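Local coordinates for protein inosine-uridine preferring nucleoside hydrolase (Gardnerella vaginalis 315-A, PDB 6BA1) that belongs to the inosine-uridine preferring nucleoside hydrolase family and holds a calcium ion in a site lined largely by aspartates, at residues 13-18 with 225-230; 48-53 with 91-96; 116-121 with 144-149; 112-117 with 137-142; 265-270 with 290-295. One frame throughout, in Å; residues are numbered along the deposited sequence.

Interaction 1 (13-18 with 225-230). With CA (calcium ion), chain S.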
# COMPACT_ATOMS: atom_id res chain seq x y z
N THR A 13 17.29 -20.94 7.17
CA THR A 13 16.97 -21.46 8.50
C THR A 13 18.03 -21.12 9.57
O THR A 13 19.10 -21.71 9.55
CB THR A 13 16.78 -23.00 8.44
OG1 THR A 13 16.21 -23.37 7.18
CG2 THR A 13 15.89 -23.46 9.57
N GLY A 14 17.79 -20.19 10.51
CA GLY A 14 16.60 -19.33 10.64
C GLY A 14 15.69 -19.74 11.79
O GLY A 14 15.22 -20.87 11.83
N VAL A 15 15.42 -18.81 12.70
CA VAL A 15 14.64 -19.09 13.91
C VAL A 15 13.16 -19.20 13.60
O VAL A 15 12.54 -20.23 13.87
CB VAL A 15 14.85 -18.05 15.03
CG1 VAL A 15 13.99 -18.38 16.25
CG2 VAL A 15 16.32 -17.97 15.42
N ASP A 16 12.60 -18.13 13.03
CA ASP A 16 11.21 -18.17 12.55
C ASP A 16 11.04 -19.21 11.43
O ASP A 16 9.97 -19.80 11.30
CB ASP A 16 10.65 -16.77 12.14
CG ASP A 16 11.66 -15.88 11.42
OD1 ASP A 16 12.30 -16.32 10.44
OD2 ASP A 16 11.82 -14.72 11.85
N ASP A 17 12.10 -19.44 10.67
CA ASP A 17 12.09 -20.47 9.63
C ASP A 17 11.85 -21.89 10.17
O ASP A 17 11.14 -22.66 9.54
CB ASP A 17 13.36 -20.40 8.78
CG ASP A 17 13.45 -19.11 7.96
OD1 ASP A 17 13.80 -18.04 8.50
OD2 ASP A 17 13.14 -19.16 6.75
N THR A 18 12.40 -22.22 11.34
CA THR A 18 12.12 -23.54 11.95
C THR A 18 10.73 -23.62 12.54
O THR A 18 10.15 -24.71 12.63
CB THR A 18 13.09 -23.96 13.08
OG1 THR A 18 12.85 -23.17 14.25
CG2 THR A 18 14.52 -23.87 12.64
N ASP A 225 14.06 -23.04 24.07
CA ASP A 225 15.41 -22.45 24.15
C ASP A 225 15.72 -21.54 22.96
O ASP A 225 16.30 -20.47 23.11
CB ASP A 225 16.49 -23.55 24.23
CG ASP A 225 16.56 -24.26 25.58
OD1 ASP A 225 16.17 -23.67 26.61
OD2 ASP A 225 17.05 -25.41 25.60
N MET A 226 15.31 -21.99 21.77
CA MET A 226 15.59 -21.30 20.52
C MET A 226 14.87 -19.96 20.42
O MET A 226 15.51 -18.93 20.20
CB MET A 226 15.15 -22.19 19.36
CG MET A 226 15.48 -21.63 17.99
SD MET A 226 14.26 -22.15 16.79
CE MET A 226 15.33 -22.30 15.38
N THR A 227 13.55 -19.98 20.56
CA THR A 227 12.73 -18.77 20.44
C THR A 227 12.93 -17.79 21.61
O THR A 227 12.64 -16.60 21.47
CB THR A 227 11.23 -19.11 20.29
OG1 THR A 227 10.81 -19.92 21.38
CG2 THR A 227 10.98 -19.87 19.00
N ASP A 228 13.43 -18.28 22.75
CA ASP A 228 13.81 -17.40 23.87
C ASP A 228 15.06 -16.57 23.57
O ASP A 228 15.18 -15.45 24.07
CB ASP A 228 13.96 -18.20 25.17
CG ASP A 228 12.62 -18.66 25.77
OD1 ASP A 228 11.57 -18.48 25.11
OD2 ASP A 228 12.63 -19.19 26.89
N PHE A 229 15.99 -17.11 22.79
CA PHE A 229 17.11 -16.31 22.24
C PHE A 229 16.58 -15.23 21.30
O PHE A 229 17.03 -14.08 21.32
CB PHE A 229 18.13 -17.19 21.51
CG PHE A 229 19.36 -16.46 21.06
CD1 PHE A 229 19.37 -15.74 19.85
CD2 PHE A 229 20.53 -16.47 21.83
CE1 PHE A 229 20.50 -15.06 19.43
CE2 PHE A 229 21.67 -15.79 21.41
CZ PHE A 229 21.66 -15.09 20.21
N TYR A 230 15.63 -15.63 20.46
CA TYR A 230 14.96 -14.76 19.49
C TYR A 230 14.16 -13.64 20.17
O TYR A 230 14.14 -12.51 19.67
CB TYR A 230 14.05 -15.63 18.62
CG TYR A 230 13.41 -15.00 17.40
CD1 TYR A 230 14.18 -14.42 16.38
CD2 TYR A 230 12.03 -15.06 17.22
CE1 TYR A 230 13.58 -13.88 15.25
CE2 TYR A 230 11.42 -14.53 16.08
CZ TYR A 230 12.19 -13.94 15.11
OH TYR A 230 11.57 -13.40 14.00
CA CA S . 13.36 -15.95 7.14
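One face of the Tyr230 ring is covered by Val15, whose CB lies over it; CG1 makes an off-centre CH-pi contact, 4.1 Å from the ring centroid and 29° off the ring normal. The carboxylate of Asp16 approaches the same ring obliquely, its plane nearly perpendicular to the ring (86°). Tyr234 and Ile87 of helix 82-88 also touch Tyr230, the two tyrosine rings inclined to each other. Tyr230 OH donates a weak hydrogen bond to Asp16 OD2 at 2.5 Å.

Val15 is the apolar centre of the contact. Its CG1 stands anti to the backbone N (chi1 179°), and from there it reaches both Tyr230 CG, at 3.6 Å, and Met226 SD, at 3.8 Å. It thus sits between two residues that lie one helical turn apart on helix 218-237.

Segment 13-18 belongs to the aspartate-rich sequence motif near the N terminus that marks this family. A cis peptide precedes Gly14, which occupies the N-cap position of helix 15-25. Asp17, which does not touch helix 218-237, binds the calcium ion through OD1 at 2.5 Å, and Asp12, Thr130 and Asp248 supply the other protein ligands. Asp16 and Asp17 are neighbours with divided tasks: one is tied to a tyrosine hydroxyl, the other to the metal. Because Tyr230 bonds to the residue next to the ligand Asp17, the helix start beside the metal is joined to helix 218-237 by a weak polar bond and apolar packing.

Interaction 2 (48-53 with 91-96)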
# COMPACT_ATOMS: atom_id res chain seq x y z
N VAL A 48 21.03 -25.44 5.40
CA VAL A 48 20.85 -26.85 5.14
C VAL A 48 21.18 -27.72 6.37
O VAL A 48 20.41 -28.63 6.71
CB VAL A 48 21.66 -27.31 3.90
CG1 VAL A 48 21.63 -28.83 3.74
CG2 VAL A 48 21.12 -26.61 2.65
N ARG A 49 22.31 -27.44 7.04
CA ARG A 49 22.68 -28.19 8.26
C ARG A 49 21.57 -28.16 9.30
O ARG A 49 21.26 -29.18 9.93
CB ARG A 49 23.95 -27.64 8.91
CG ARG A 49 24.52 -28.55 10.01
CD ARG A 49 25.27 -27.81 11.11
NE ARG A 49 24.41 -27.23 12.15
CZ ARG A 49 23.76 -27.91 13.11
NH1 ARG A 49 23.80 -29.24 13.18
NH2 ARG A 49 23.03 -27.26 14.00
N ASN A 50 20.99 -26.97 9.48
CA ASN A 50 19.94 -26.75 10.46
C ASN A 50 18.67 -27.47 10.05
O ASN A 50 18.07 -28.19 10.85
CB ASN A 50 19.67 -25.24 10.62
CG ASN A 50 20.91 -24.47 11.06
OD1 ASN A 50 21.97 -25.06 11.34
ND2 ASN A 50 20.79 -23.16 11.14
N ALA A 51 18.29 -27.30 8.78
CA ALA A 51 17.10 -27.96 8.22
C ALA A 51 17.11 -29.47 8.45
O ALA A 51 16.13 -30.03 8.94
CB ALA A 51 16.98 -27.64 6.74
N LEU A 52 18.23 -30.10 8.10
CA LEU A 52 18.39 -31.55 8.28
C LEU A 52 18.30 -31.93 9.76
O LEU A 52 17.50 -32.79 10.12
CB LEU A 52 19.73 -32.02 7.71
CG LEU A 52 19.91 -31.95 6.19
CD1 LEU A 52 21.39 -31.93 5.83
CD2 LEU A 52 19.19 -33.10 5.50
N ALA A 53 19.11 -31.27 10.58
CA ALA A 53 19.16 -31.53 12.03
C ALA A 53 17.81 -31.35 12.74
O ALA A 53 17.47 -32.13 13.64
CB ALA A 53 20.21 -30.63 12.68
N ASN A 91 24.96 -19.86 14.77
CA ASN A 91 24.43 -21.07 14.12
C ASN A 91 23.10 -20.84 13.36
O ASN A 91 22.76 -21.63 12.48
CB ASN A 91 24.30 -22.24 15.11
CG ASN A 91 23.32 -21.96 16.25
OD1 ASN A 91 22.64 -20.95 16.27
ND2 ASN A 91 23.26 -22.89 17.22
N GLY A 92 22.37 -19.78 13.69
CA GLY A 92 21.09 -19.44 13.04
C GLY A 92 19.88 -20.11 13.69
O GLY A 92 18.82 -20.21 13.06
N ILE A 93 20.04 -20.56 14.94
CA ILE A 93 19.06 -21.40 15.63
C ILE A 93 19.01 -21.00 17.12
O ILE A 93 18.97 -21.85 18.02
CB ILE A 93 19.44 -22.91 15.55
CG1 ILE A 93 20.13 -23.29 14.24
CG2 ILE A 93 18.22 -23.79 15.72
CD1 ILE A 93 20.67 -24.72 14.25
N GLY A 94 19.01 -19.70 17.39
CA GLY A 94 19.39 -19.21 18.72
C GLY A 94 20.89 -19.42 18.83
O GLY A 94 21.63 -19.02 17.95
N ASP A 95 21.34 -20.05 19.91
CA ASP A 95 22.66 -20.67 19.90
C ASP A 95 22.51 -22.05 20.52
O ASP A 95 23.34 -22.50 21.30
CB ASP A 95 23.70 -19.79 20.62
CG ASP A 95 24.25 -18.69 19.72
OD1 ASP A 95 24.65 -18.98 18.57
OD2 ASP A 95 24.31 -17.53 20.18
N VAL A 96 21.42 -22.72 20.12
CA VAL A 96 21.00 -23.95 20.75
C VAL A 96 21.78 -25.10 20.12
O VAL A 96 21.78 -25.27 18.90
CB VAL A 96 19.48 -24.18 20.62
CG1 VAL A 96 19.06 -25.45 21.35
CG2 VAL A 96 18.72 -22.98 21.19
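Asn50, on a regular turn of helix 44-57, faces Ile93 in an irregular loop, and their CA atoms, 7.5 Å apart, are the nearest across the two segments. The loop opens with an Asx turn at Asn91 and passes through Gly92, with positive phi, to Ile93, whose side chain points toward the helix. This is a helix-to-loop contact, in which one side chain reads the backbone of the turn.

That side chain is Asn50. Its CG lies anti to the carbonyl carbon (chi1 -60°), and its amide donates from ND2 to Asn91 O at 2.8 Å. The bond is fairly straight, with an N-H...O angle of 162°, and the acceptor lies close to the plane of the Asn50 amide. ND2 also bonds to Thr13 O, so this one nitrogen links the helix to two separate loops. Gly92 in turn pairs through its backbone with Gly14, drawing the same two loops together.

Ile93 lies across the Asn50 side chain obliquely, with CD1 3.8 Å from Asn50 CB. The same methyl is 3.5 Å from Arg49 NH2, where the arginine and isoleucine side chains cross at about a right angle. The guanidinium has its principal polar partner in Asp100, which takes a salt bridge from NH1. Behind the loop, Ile93 rests on Phe222 and Met226 of helix 218-237, which places the loop between two helices.

Within the Asx turn itself, Ile93 N donates to Asn91 OD1 at 2.9 Å, approaching from well above the plane of that side-chain carbonyl.

Interaction 3 (116-121 with 144-149)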
# COMPACT_ATOMS: atom_id res chain seq x y z
N ASP A 116 10.95 -29.81 -11.17
CA ASP A 116 10.54 -31.22 -11.21
C ASP A 116 9.25 -31.44 -10.40
O ASP A 116 8.30 -32.05 -10.90
CB ASP A 116 11.68 -32.13 -10.69
CG ASP A 116 12.84 -32.29 -11.66
OD1 ASP A 116 12.72 -31.94 -12.86
OD2 ASP A 116 13.89 -32.77 -11.21
N SER A 117 9.22 -30.91 -9.17
CA SER A 117 8.05 -31.02 -8.29
C SER A 117 6.79 -30.38 -8.88
O SER A 117 5.68 -30.88 -8.66
CB SER A 117 8.33 -30.39 -6.92
OG SER A 117 9.32 -31.12 -6.21
N VAL A 118 6.97 -29.28 -9.61
CA VAL A 118 5.87 -28.62 -10.32
C VAL A 118 5.29 -29.54 -11.39
O VAL A 118 4.07 -29.67 -11.50
CB VAL A 118 6.31 -27.27 -10.95
CG1 VAL A 118 5.28 -26.74 -11.94
CG2 VAL A 118 6.56 -26.23 -9.85
N LYS A 119 6.16 -30.18 -12.17
CA LYS A 119 5.70 -31.10 -13.21
C LYS A 119 5.12 -32.40 -12.66
O LYS A 119 4.24 -32.98 -13.30
CB LYS A 119 6.80 -31.34 -14.27
CG LYS A 119 6.69 -30.40 -15.46
CD LYS A 119 7.97 -29.65 -15.80
CE LYS A 119 7.63 -28.32 -16.48
NZ LYS A 119 8.83 -27.57 -16.98
N LYS A 120 5.58 -32.84 -11.49
CA LYS A 120 5.02 -34.04 -10.85
C LYS A 120 3.65 -33.77 -10.25
O LYS A 120 2.66 -34.41 -10.62
CB LYS A 120 5.95 -34.61 -9.77
CG LYS A 120 5.49 -35.96 -9.25
CD LYS A 120 6.62 -36.89 -8.82
CE LYS A 120 6.08 -38.28 -8.55
NZ LYS A 120 7.14 -39.33 -8.61
N TYR A 121 3.59 -32.82 -9.32
CA TYR A 121 2.39 -32.60 -8.51
C TYR A 121 1.48 -31.48 -9.01
O TYR A 121 0.38 -31.32 -8.49
CB TYR A 121 2.80 -32.37 -7.05
CG TYR A 121 3.65 -33.51 -6.52
CD1 TYR A 121 3.11 -34.79 -6.38
CD2 TYR A 121 4.99 -33.32 -6.19
CE1 TYR A 121 3.89 -35.85 -5.91
CE2 TYR A 121 5.77 -34.37 -5.72
CZ TYR A 121 5.22 -35.63 -5.58
OH TYR A 121 5.99 -36.67 -5.11
N PRO A 144 9.83 -21.14 -17.36
CA PRO A 144 8.70 -20.22 -17.13
C PRO A 144 7.30 -20.86 -17.14
O PRO A 144 6.36 -20.25 -16.64
CB PRO A 144 8.85 -19.18 -18.25
CG PRO A 144 10.21 -19.39 -18.82
CD PRO A 144 10.53 -20.83 -18.61
N GLU A 145 7.17 -22.07 -17.69
CA GLU A 145 5.90 -22.83 -17.67
C GLU A 145 5.30 -22.94 -16.26
O GLU A 145 4.07 -22.92 -16.11
CB GLU A 145 6.06 -24.28 -18.19
CG GLU A 145 6.88 -24.48 -19.45
CD GLU A 145 8.30 -24.92 -19.15
OE1 GLU A 145 9.04 -24.14 -18.53
OE2 GLU A 145 8.69 -26.05 -19.51
N ILE A 146 6.18 -23.07 -15.26
CA ILE A 146 5.81 -23.17 -13.84
C ILE A 146 4.61 -22.30 -13.46
O ILE A 146 3.67 -22.79 -12.82
CB ILE A 146 7.02 -22.78 -12.93
CG1 ILE A 146 8.12 -23.85 -12.99
CG2 ILE A 146 6.59 -22.60 -11.47
CD1 ILE A 146 9.45 -23.36 -12.43
N LYS A 147 4.66 -21.02 -13.86
CA LYS A 147 3.59 -20.02 -13.64
C LYS A 147 2.19 -20.62 -13.55
O LYS A 147 1.50 -20.51 -12.53
CB LYS A 147 3.57 -19.00 -14.78
CG LYS A 147 4.75 -18.05 -14.86
CD LYS A 147 4.77 -17.36 -16.23
CE LYS A 147 6.06 -16.58 -16.42
NZ LYS A 147 6.01 -15.64 -17.56
N ASP A 148 1.79 -21.27 -14.65
CA ASP A 148 0.43 -21.78 -14.82
C ASP A 148 0.29 -23.19 -14.25
O ASP A 148 -0.78 -23.55 -13.76
CB ASP A 148 0.06 -21.75 -16.31
CG ASP A 148 0.29 -20.37 -16.96
OD1 ASP A 148 -0.13 -19.35 -16.39
OD2 ASP A 148 0.89 -20.31 -18.04
N GLU A 149 1.38 -23.97 -14.30
CA GLU A 149 1.39 -25.35 -13.80
C GLU A 149 1.31 -25.46 -12.27
O GLU A 149 0.63 -26.35 -11.76
CB GLU A 149 2.62 -26.11 -14.34
CG GLU A 149 2.59 -26.41 -15.83
CD GLU A 149 3.82 -27.15 -16.32
OE1 GLU A 149 4.93 -26.57 -16.26
OE2 GLU A 149 3.69 -28.31 -16.76
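Two successive connections of the parallel alpha/beta sheet meet where Val118 and Lys119, near the C-terminal end of helix 110-121, contact Glu145, Ile146 and Glu149. Helix 110-121 leads into strand 125-129, and the short helix 146-149 leads into the neighbouring strand 152-156. The contact thus joins neighbouring helices that lead into two adjacent parallel strands.

Its inner half is apolar. Val118 spreads its two methyls over different partners: CG2 meets Ile146 CG2 at 4.0 Å, while CG1, anti to the backbone N (chi1 167°), touches Glu149 CB at 3.6 Å. In both pairs the side chains cross at about a right angle. Val118 also rests on Leu125 of the sheet, and Ile146 packs against Ala139 and Leu140 of helix 134-142, which ties this small patch to the layers beneath and beside it.

The outer half is charged and lies toward the surface. Lys119 reaches over to segment 144-149; it bends at chi2, which turns CD, and the extended rest of the chain ends with NZ at Glu145. The two side chains cross at about a right angle. Glu149, extended beyond CG, runs obliquely to the same lysine; its OE1 stays 4.1 Å from Lys119 NZ, beyond a salt bridge, although the opposite charges probably attract. One lysine thus lies near two acidic groups set a turn apart, and Glu149 serves both halves, with its CB against the valine and its carboxylate beside the lysine.

The salt bridge itself runs from Lys119 NZ to Glu145 OE2 at 3.0 Å, and as a hydrogen bond it is weak.

Interaction 4 (112-117 with 137-142)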
# COMPACT_ATOMS: atom_id res chain seq x y z
N ASP A 112 16.17 -27.20 -9.67
CA ASP A 112 15.62 -28.33 -10.43
C ASP A 112 14.58 -29.13 -9.66
O ASP A 112 13.65 -29.67 -10.27
CB ASP A 112 16.74 -29.28 -10.89
CG ASP A 112 17.69 -28.64 -11.88
OD1 ASP A 112 17.25 -27.83 -12.73
OD2 ASP A 112 18.89 -28.98 -11.82
N PHE A 113 14.74 -29.24 -8.34
CA PHE A 113 13.75 -29.92 -7.49
C PHE A 113 12.38 -29.25 -7.56
O PHE A 113 11.36 -29.93 -7.62
CB PHE A 113 14.22 -29.98 -6.04
CG PHE A 113 13.17 -30.49 -5.09
CD1 PHE A 113 12.59 -31.75 -5.28
CD2 PHE A 113 12.73 -29.70 -4.02
CE1 PHE A 113 11.62 -32.22 -4.40
CE2 PHE A 113 11.76 -30.17 -3.15
CZ PHE A 113 11.20 -31.43 -3.35
N ILE A 114 12.38 -27.91 -7.55
CA ILE A 114 11.16 -27.13 -7.67
C ILE A 114 10.51 -27.40 -9.04
O ILE A 114 9.33 -27.76 -9.10
CB ILE A 114 11.43 -25.62 -7.47
CG1 ILE A 114 11.80 -25.34 -6.00
CG2 ILE A 114 10.22 -24.77 -7.86
CD1 ILE A 114 12.52 -24.03 -5.77
N ILE A 115 11.30 -27.25 -10.10
CA ILE A 115 10.80 -27.41 -11.47
C ILE A 115 10.22 -28.82 -11.65
O ILE A 115 9.13 -28.98 -12.21
CB ILE A 115 11.91 -27.17 -12.52
CG1 ILE A 115 12.42 -25.73 -12.48
CG2 ILE A 115 11.42 -27.50 -13.93
CD1 ILE A 115 13.82 -25.54 -13.02
N ASP A 116 10.95 -29.81 -11.17
CA ASP A 116 10.54 -31.22 -11.21
C ASP A 116 9.25 -31.44 -10.40
O ASP A 116 8.30 -32.05 -10.90
CB ASP A 116 11.68 -32.13 -10.69
CG ASP A 116 12.84 -32.29 -11.66
OD1 ASP A 116 12.72 -31.94 -12.86
OD2 ASP A 116 13.89 -32.77 -11.21
N SER A 117 9.22 -30.91 -9.17
CA SER A 117 8.05 -31.02 -8.29
C SER A 117 6.79 -30.38 -8.88
O SER A 117 5.68 -30.88 -8.66
CB SER A 117 8.33 -30.39 -6.92
OG SER A 117 9.32 -31.12 -6.21
N ALA A 137 13.10 -17.44 -8.56
CA ALA A 137 13.43 -16.57 -9.69
C ALA A 137 14.24 -17.33 -10.75
O ALA A 137 13.93 -17.25 -11.94
CB ALA A 137 14.21 -15.36 -9.23
N ALA A 138 15.26 -18.05 -10.29
CA ALA A 138 16.06 -18.92 -11.16
C ALA A 138 15.24 -20.07 -11.75
O ALA A 138 15.47 -20.48 -12.89
CB ALA A 138 17.26 -19.46 -10.40
N ALA A 139 14.28 -20.59 -10.98
CA ALA A 139 13.37 -21.64 -11.45
C ALA A 139 12.45 -21.14 -12.56
O ALA A 139 12.35 -21.77 -13.61
CB ALA A 139 12.54 -22.19 -10.30
N LEU A 140 11.80 -20.01 -12.31
CA LEU A 140 10.94 -19.35 -13.31
C LEU A 140 11.72 -18.88 -14.54
O LEU A 140 11.20 -18.91 -15.66
CB LEU A 140 10.18 -18.17 -12.69
CG LEU A 140 8.99 -18.56 -11.83
CD1 LEU A 140 8.65 -17.47 -10.83
CD2 LEU A 140 7.77 -18.90 -12.69
N LYS A 141 12.95 -18.42 -14.31
CA LYS A 141 13.90 -18.12 -15.39
C LYS A 141 14.11 -19.37 -16.28
O LYS A 141 13.78 -19.33 -17.47
CB LYS A 141 15.22 -17.59 -14.79
CG LYS A 141 16.46 -17.60 -15.68
CD LYS A 141 16.59 -16.38 -16.56
CE LYS A 141 17.91 -16.48 -17.33
NZ LYS A 141 18.31 -15.21 -17.99
N LYS A 142 14.62 -20.45 -15.69
CA LYS A 142 14.92 -21.68 -16.45
C LYS A 142 13.67 -22.35 -17.04
O LYS A 142 13.72 -22.84 -18.17
CB LYS A 142 15.69 -22.70 -15.58
CG LYS A 142 16.25 -23.88 -16.38
CD LYS A 142 16.81 -25.00 -15.52
CE LYS A 142 18.32 -24.91 -15.39
NZ LYS A 142 18.88 -26.04 -14.59
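In the helix whose Asp112, Ile114 and Ile115 meet Ala139 and Lys142, the carbonyl oxygen Phe113 O is gripped by two donors. Ser117 N and Ser117 OG reach it from opposite faces of its plane, with Ser117 OG 2.8 Å from Phe113 O, so that Ser117 returns its side chain to the turn before it. This seals the polar side chain against its own helix; the Phe113 ring, with Ser117 OG above one face, points to the sheet side and stacks with Tyr66.

Across the contact the polar link is a salt bridge. Lys142 NZ donates to Asp112 OD1 at 3.1 Å, using the syn lone pair of that oxygen, while the other oxygen, OD2, takes a weak bond from Ser109 OG. The lysine starts with CG anti to the backbone N (chi1 -169°); its ammonium makes the salt bridge while its aliphatic part crosses Ile115 at about a right angle, with Lys142 CD 3.9 Å from Ile115 CD1.

Beneath this bridge, Ala139 presents CB to two isoleucines. Ile115 CG1 and Ile114 CG2 each lie 4.2 Å from Ala139 CB, and the small side chain lets backbone and methyl alike approach: Ile115 CD1 also comes to 4.1 Å from Ala139 O. The local helix axes pass 9.3 Å apart at a crossing angle of -58°. An alanine facing isoleucines, with an ion pair toward the surface, here joins helices 110-121 and 134-142, which come just before and just after strand 125-129 in the layered alpha/beta fold.

Interaction 5 (265-270 with 290-295)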
# COMPACT_ATOMS: atom_id res chain seq x y z
N PRO A 265 -6.53 -8.04 -3.73
CA PRO A 265 -6.15 -8.38 -5.11
C PRO A 265 -5.42 -7.22 -5.78
O PRO A 265 -5.96 -6.12 -5.84
CB PRO A 265 -7.49 -8.66 -5.79
CG PRO A 265 -8.36 -9.14 -4.69
CD PRO A 265 -7.95 -8.36 -3.47
N ILE A 266 -4.21 -7.46 -6.26
CA ILE A 266 -3.35 -6.39 -6.76
C ILE A 266 -2.19 -6.91 -7.60
O ILE A 266 -1.40 -7.72 -7.13
CB ILE A 266 -2.81 -5.52 -5.59
CG1 ILE A 266 -1.96 -4.35 -6.10
CG2 ILE A 266 -2.02 -6.36 -4.58
CD1 ILE A 266 -1.56 -3.39 -5.00
N ASN A 267 -2.08 -6.43 -8.83
CA ASN A 267 -0.90 -6.70 -9.66
C ASN A 267 0.28 -5.92 -9.10
O ASN A 267 0.22 -4.70 -8.98
CB ASN A 267 -1.16 -6.34 -11.12
CG ASN A 267 -2.12 -7.30 -11.81
OD1 ASN A 267 -1.77 -8.43 -12.11
ND2 ASN A 267 -3.34 -6.84 -12.08
N MET A 268 1.36 -6.64 -8.77
CA MET A 268 2.48 -6.10 -7.99
C MET A 268 3.80 -6.08 -8.77
O MET A 268 3.92 -6.67 -9.84
CB MET A 268 2.69 -6.95 -6.74
CG MET A 268 1.61 -6.81 -5.69
SD MET A 268 1.79 -5.34 -4.69
CE MET A 268 3.39 -5.59 -3.94
N GLN A 269 4.77 -5.39 -8.18
CA GLN A 269 6.15 -5.36 -8.66
C GLN A 269 7.06 -5.13 -7.46
O GLN A 269 6.58 -4.94 -6.34
CB GLN A 269 6.35 -4.22 -9.68
CG GLN A 269 6.00 -2.82 -9.16
CD GLN A 269 6.51 -1.70 -10.05
OE1 GLN A 269 5.94 -1.41 -11.10
NE2 GLN A 269 7.59 -1.06 -9.64
N VAL A 270 8.36 -5.17 -7.70
CA VAL A 270 9.34 -4.73 -6.72
C VAL A 270 10.21 -3.70 -7.40
O VAL A 270 10.60 -3.87 -8.55
CB VAL A 270 10.19 -5.90 -6.17
CG1 VAL A 270 11.27 -5.39 -5.23
CG2 VAL A 270 9.30 -6.91 -5.47
N PRO A 290 -8.07 -5.99 -15.05
CA PRO A 290 -8.92 -6.57 -13.99
C PRO A 290 -8.41 -7.89 -13.42
O PRO A 290 -8.74 -8.21 -12.28
CB PRO A 290 -10.28 -6.80 -14.68
CG PRO A 290 -10.14 -6.29 -16.08
CD PRO A 290 -8.69 -6.14 -16.38
N VAL A 291 -7.62 -8.63 -14.20
CA VAL A 291 -7.05 -9.90 -13.76
C VAL A 291 -5.88 -9.61 -12.82
O VAL A 291 -4.83 -9.11 -13.26
CB VAL A 291 -6.58 -10.76 -14.95
CG1 VAL A 291 -5.95 -12.07 -14.47
CG2 VAL A 291 -7.73 -11.04 -15.91
N LYS A 292 -6.06 -9.93 -11.54
CA LYS A 292 -5.04 -9.69 -10.51
C LYS A 292 -4.19 -10.94 -10.27
O LYS A 292 -4.70 -11.97 -9.81
CB LYS A 292 -5.71 -9.22 -9.21
CG LYS A 292 -6.61 -7.99 -9.35
CD LYS A 292 -5.90 -6.84 -10.08
CE LYS A 292 -6.63 -5.52 -9.96
NZ LYS A 292 -5.84 -4.44 -10.61
N THR A 293 -2.89 -10.85 -10.59
CA THR A 293 -1.99 -12.02 -10.57
C THR A 293 -1.68 -12.51 -9.15
O THR A 293 -1.64 -13.72 -8.93
CB THR A 293 -0.65 -11.72 -11.28
OG1 THR A 293 -0.01 -10.57 -10.69
CG2 THR A 293 -0.87 -11.47 -12.78
N MET A 294 -1.46 -11.60 -8.21
CA MET A 294 -1.18 -11.95 -6.82
C MET A 294 -1.99 -11.12 -5.83
O MET A 294 -2.66 -10.18 -6.21
CB MET A 294 0.33 -11.87 -6.54
CG MET A 294 1.01 -10.56 -6.81
SD MET A 294 2.80 -10.73 -6.58
CE MET A 294 2.94 -10.69 -4.79
N GLN A 295 -1.93 -11.51 -4.56
CA GLN A 295 -2.76 -10.93 -3.50
C GLN A 295 -1.90 -10.62 -2.28
O GLN A 295 -1.17 -11.49 -1.83
CB GLN A 295 -3.88 -11.89 -3.10
CG GLN A 295 -4.47 -12.68 -4.26
CD GLN A 295 -5.75 -13.40 -3.89
OE1 GLN A 295 -5.92 -13.86 -2.75
NE2 GLN A 295 -6.68 -13.50 -4.86
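Asn267 holds its CG anti to the carbonyl carbon (chi1 -71°), and Thr293 holds OG1 between its backbone N and carbonyl carbon (chi1 56°); these torsions put Asn267 CG and Thr293 OG1 where the amide meets the hydroxyl and N-H of Thr293. Asn267 OD1 receives two bonds, from Thr293 N and Thr293 OG1, each at 3.1 Å and both from the same face of its plane. Its ND2 donates to Val291 O at 3.0 Å, with that acceptor in the amide plane. The amide thus bonds to segment 291-293 through both its oxygen and its nitrogen.

The contact lies where the edge strand 261-265 of the main mixed sheet and its neighbour 295-300 give way to loops: Pro265 and Gln295 form an antiparallel non-hydrogen-bonded pair. Next to it, Ile266 N donates to Met294 O at 3.1 Å, a straight bond at 165°. Lys292 packs its CG against Pro265 CB at 3.7 Å, crosses Asn267 at about a right angle, and bonds through NZ to Leu287 O. On the inner side Met294 SD meets Met268 CB at 3.8 Å, the two side chains crossing at about a right angle beside Phe185. Ile266 packs on Thr161 of the second subunit.

Overall arrangement
Along the chain, interaction 1 closes a long loop that contains interactions 2, 3 and 4, and interaction 5 follows it. Interactions 1 and 2 form one cluster, centres 9 Å apart, where segment 13-18, helix 44-57, loop 91-96 and helix 218-237 meet beside the calcium site, to which segment 13-18 gives Asp17. Interactions 3 and 4 form a second, centres 8 Å apart, sharing helix 110-121; its centres are 25 to 32 Å from those of the first, and interactions 3 and 4 lie across the chain's centre from interaction 1. Interaction 5, about 20 Å from interaction 3 centre to centre, lies at the far edge of the sheet, near the second subunit. Metal-side contacts and outer helix packing are thus separate.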